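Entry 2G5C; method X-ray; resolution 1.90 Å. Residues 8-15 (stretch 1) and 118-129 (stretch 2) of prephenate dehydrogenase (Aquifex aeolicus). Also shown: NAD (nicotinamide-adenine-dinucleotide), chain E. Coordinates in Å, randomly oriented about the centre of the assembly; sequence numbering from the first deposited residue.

Stretch 1, residues 8-15: GVGFMGGS
Stretch 2, residues 118-129: HPIAGTEKSGVE

Stretch 1 is a glycine-rich turn leading into a helix. Gly-8 (phi/psi 92/88), Val-9 (-91/77) and Gly-10 (-120/-147) are extended or irregular. Gly-10 is the N-cap, and the helix runs from Phe-11 through Ser-15 and beyond. Gly-14 N donates to Gly-10 O at 2.7 Å, and Ser-15 N to Phe-11 O at 2.9 Å. Stretch 2 begins in a strand that includes His-118 and Pro-119; farther along, from Ala-121, it is loop. Gly-122 (93/115) and Gly-127 (115/133) adopt angles that call for glycine.

The backbones come closest at Gly-10 and Val-128, with CA atoms 3.9 Å apart. Met-12 CA lies 7.2 Å from Gly-122 CA. No hydrogen bond crosses between the stretches. Val-128 CA instead makes a CA-H...O contact with Gly-10 O at 3.3 Å. NAD O1A joins the two stretches, accepting from Phe-11 N and from Gly-127 N, each at 3.0 Å. Met-12 N donates to NAD O1N at 2.8 Å. A CB on Gly-10 would clash with NAD O5B.

The CA-to-CB bonds of Phe-11, Met-12, Lys-125 and Val-128 point sideways; that of Pro-119 points toward stretch 1. Phe-11 (chi1 t, chi2 66°) gives the most area of stretch 1. Lys-125 CB sits over one face of the Phe-11 ring, 4.2 Å from its centroid and 12° off the ring normal, a CH-pi contact. Gly-122 CA lies at the ring edge, 3.5 Å from Phe-11 CE2. Lys-125 (m, t, m, m) curls so that NZ approaches Phe-11 CE1 at 3.3 Å and donates to Thr-123 OG1 at 2.5 Å; Thr-123 is p.

Met-12, a selenomethionine, is m, m, m, and its end comes nearer stretch 2. Its CE packs on Pro-119 CG at 3.6 Å. A CB on Gly-122 would clash with Met-12 SE. Val-128 (p) places CG2 4.0 Å from Val-9 CG1 (Val-9 is t) and 4.2 Å from Gly-14 CA. A CB on Gly-14 would clash with that methyl.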

# COMPACT_ATOMS: atom_id res chain seq x y z
N GLY A 8 -16.06 26.06 3.43
CA GLY A 8 -16.10 24.65 3.07
C GLY A 8 -16.18 23.90 4.39
O GLY A 8 -15.16 23.53 4.97
N VAL A 9 -17.40 23.69 4.87
CA VAL A 9 -17.60 23.00 6.14
C VAL A 9 -17.75 21.50 5.94
O VAL A 9 -18.86 20.96 5.98
CB VAL A 9 -18.85 23.55 6.88
CG1 VAL A 9 -18.89 23.01 8.31
CG2 VAL A 9 -18.83 25.07 6.89
N GLY A 10 -16.63 20.83 5.72
CA GLY A 10 -16.65 19.39 5.52
C GLY A 10 -15.80 18.71 6.58
O GLY A 10 -15.73 19.18 7.72
N PHE A 11 -15.17 17.61 6.21
CA PHE A 11 -14.32 16.87 7.14
C PHE A 11 -13.18 17.74 7.67
O PHE A 11 -12.97 17.82 8.88
CB PHE A 11 -13.75 15.63 6.45
CG PHE A 11 -12.72 14.91 7.26
CD1 PHE A 11 -13.06 14.30 8.46
CD2 PHE A 11 -11.39 14.87 6.84
CE1 PHE A 11 -12.10 13.65 9.23
CE2 PHE A 11 -10.42 14.23 7.60
CZ PHE A 11 -10.78 13.62 8.80
N MSE A 12 -12.44 18.37 6.77
CA MSE A 12 -11.32 19.21 7.17
C MSE A 12 -11.77 20.52 7.80
O MSE A 12 -11.30 20.90 8.87
CB MSE A 12 -10.41 19.48 5.96
CG MSE A 12 -9.85 18.21 5.30
SE MSE A 12 -8.67 17.17 6.44
CE MSE A 12 -7.14 18.35 6.41
N GLY A 13 -12.68 21.23 7.13
CA GLY A 13 -13.16 22.48 7.67
C GLY A 13 -13.73 22.23 9.05
O GLY A 13 -13.42 22.95 10.00
N GLY A 14 -14.54 21.19 9.17
CA GLY A 14 -15.13 20.84 10.45
C GLY A 14 -14.11 20.43 11.49
O GLY A 14 -14.28 20.74 12.67
N SER A 15 -13.05 19.74 11.07
CA SER A 15 -12.02 19.30 12.01
C SER A 15 -11.24 20.48 12.58
O SER A 15 -10.92 20.51 13.77
CB SER A 15 -11.05 18.32 11.34
OG SER A 15 -11.70 17.11 11.00
N HIS A 118 -0.87 23.60 4.42
CA HIS A 118 -1.26 22.23 4.08
C HIS A 118 -1.02 21.28 5.25
O HIS A 118 0.12 20.89 5.52
CB HIS A 118 -0.47 21.71 2.88
CG HIS A 118 -0.72 20.27 2.57
ND1 HIS A 118 0.11 19.53 1.75
CD2 HIS A 118 -1.71 19.43 2.96
CE1 HIS A 118 -0.36 18.29 1.66
NE2 HIS A 118 -1.46 18.21 2.39
N PRO A 119 -2.09 20.91 5.97
CA PRO A 119 -1.96 19.99 7.10
C PRO A 119 -1.83 18.56 6.56
O PRO A 119 -2.60 18.15 5.70
CB PRO A 119 -3.26 20.21 7.86
CG PRO A 119 -4.24 20.47 6.75
CD PRO A 119 -3.46 21.44 5.87
N ILE A 120 -0.85 17.82 7.06
CA ILE A 120 -0.63 16.45 6.61
C ILE A 120 -1.38 15.49 7.52
O ILE A 120 -0.78 14.77 8.32
CB ILE A 120 0.87 16.08 6.60
CG1 ILE A 120 1.67 17.14 5.85
CG2 ILE A 120 1.07 14.71 5.96
CD1 ILE A 120 1.29 17.28 4.39
N ALA A 121 -2.70 15.51 7.41
CA ALA A 121 -3.57 14.66 8.21
C ALA A 121 -4.85 14.39 7.43
O ALA A 121 -4.97 14.77 6.27
CB ALA A 121 -3.89 15.35 9.53
N GLY A 122 -5.81 13.73 8.08
CA GLY A 122 -7.07 13.41 7.44
C GLY A 122 -7.06 12.04 6.79
O GLY A 122 -6.31 11.80 5.84
N THR A 123 -7.91 11.15 7.30
CA THR A 123 -7.99 9.79 6.77
C THR A 123 -8.82 9.73 5.49
O THR A 123 -9.52 8.74 5.24
CB THR A 123 -8.59 8.83 7.80
OG1 THR A 123 -9.88 9.29 8.20
CG2 THR A 123 -7.69 8.74 9.03
N GLU A 124 -8.74 10.78 4.68
CA GLU A 124 -9.47 10.86 3.42
C GLU A 124 -10.99 10.90 3.56
O GLU A 124 -11.70 11.12 2.58
CB GLU A 124 -9.08 9.69 2.51
CG GLU A 124 -7.62 9.66 2.07
CD GLU A 124 -6.67 9.25 3.19
OE1 GLU A 124 -6.82 8.12 3.71
OE2 GLU A 124 -5.77 10.05 3.53
N LYS A 125 -11.49 10.70 4.78
CA LYS A 125 -12.93 10.71 5.01
C LYS A 125 -13.59 11.96 4.42
O LYS A 125 -12.93 12.98 4.24
CB LYS A 125 -13.24 10.64 6.51
CG LYS A 125 -12.74 9.37 7.18
CD LYS A 125 -13.33 9.20 8.58
CE LYS A 125 -12.95 10.34 9.51
NZ LYS A 125 -11.49 10.41 9.76
N SER A 126 -14.88 11.87 4.13
CA SER A 126 -15.61 12.99 3.56
C SER A 126 -16.90 13.28 4.31
O SER A 126 -17.67 12.36 4.61
CB SER A 126 -15.92 12.72 2.09
OG SER A 126 -16.53 13.84 1.48
N GLY A 127 -17.13 14.55 4.62
CA GLY A 127 -18.33 14.93 5.34
C GLY A 127 -18.01 15.50 6.71
O GLY A 127 -17.21 14.94 7.45
N VAL A 128 -18.63 16.63 7.03
CA VAL A 128 -18.40 17.29 8.31
C VAL A 128 -18.80 16.37 9.47
O VAL A 128 -18.40 16.58 10.61
CB VAL A 128 -19.21 18.61 8.41
CG1 VAL A 128 -20.69 18.32 8.24
CG2 VAL A 128 -18.94 19.30 9.73
N GLU A 129 -19.58 15.34 9.14
CA GLU A 129 -20.05 14.38 10.13
C GLU A 129 -18.91 13.51 10.66
O GLU A 129 -19.03 12.88 11.71
CB GLU A 129 -21.12 13.48 9.51
CG GLU A 129 -21.93 12.68 10.51
CD GLU A 129 -22.97 11.81 9.85
OE1 GLU A 129 -22.60 10.75 9.30
OE2 GLU A 129 -24.17 12.18 9.87
PA NAD E . -15.29 17.43 2.08
O1A NAD E . -15.52 16.73 3.36
O2A NAD E . -15.96 16.84 0.86
O5B NAD E . -15.74 18.94 2.32
C5B NAD E . -15.66 19.87 1.27
C4B NAD E . -16.71 20.94 1.48
O4B NAD E . -16.58 21.79 0.37
C3B NAD E . -18.16 20.39 1.42
O3B NAD E . -18.88 20.65 2.62
C2B NAD E . -18.73 21.07 0.17
O2B NAD E . -20.12 21.33 0.19
C1B NAD E . -17.86 22.31 0.14
N9A NAD E . -17.78 23.10 -1.10
C8A NAD E . -17.68 22.67 -2.41
N7A NAD E . -17.63 23.75 -3.21
C5A NAD E . -17.70 24.86 -2.44
C6A NAD E . -17.70 26.24 -2.70
N6A NAD E . -17.61 26.70 -3.94
N1A NAD E . -17.78 27.15 -1.64
C2A NAD E . -17.88 26.70 -0.33
N3A NAD E . -17.88 25.34 -0.06
C4A NAD E . -17.80 24.45 -1.10
O3 NAD E . -13.70 17.57 1.75
PN NAD E . -12.50 17.57 2.82
O1N NAD E . -12.98 18.23 4.05
O2N NAD E . -12.02 16.17 2.97
O5D NAD E . -11.28 18.41 2.18
C5D NAD E . -11.39 19.79 1.91
C4D NAD E . -10.06 20.41 1.42
O4D NAD E . -8.99 19.96 2.23
C3D NAD E . -9.63 20.15 -0.03
O3D NAD E . -9.28 21.40 -0.63
C2D NAD E . -8.43 19.22 0.05
O2D NAD E . -7.47 19.46 -0.98
C1D NAD E . -7.91 19.48 1.46
N1N NAD E . -7.32 18.31 2.18
C2N NAD E . -8.07 17.14 2.28
C3N NAD E . -7.55 16.02 2.94
C7N NAD E . -8.38 14.77 3.04
O7N NAD E . -7.84 13.70 3.70
N7N NAD E . -9.59 14.66 2.53
C4N NAD E . -6.25 16.11 3.51
C5N NAD E . -5.49 17.30 3.41
C6N NAD E . -6.05 18.40 2.73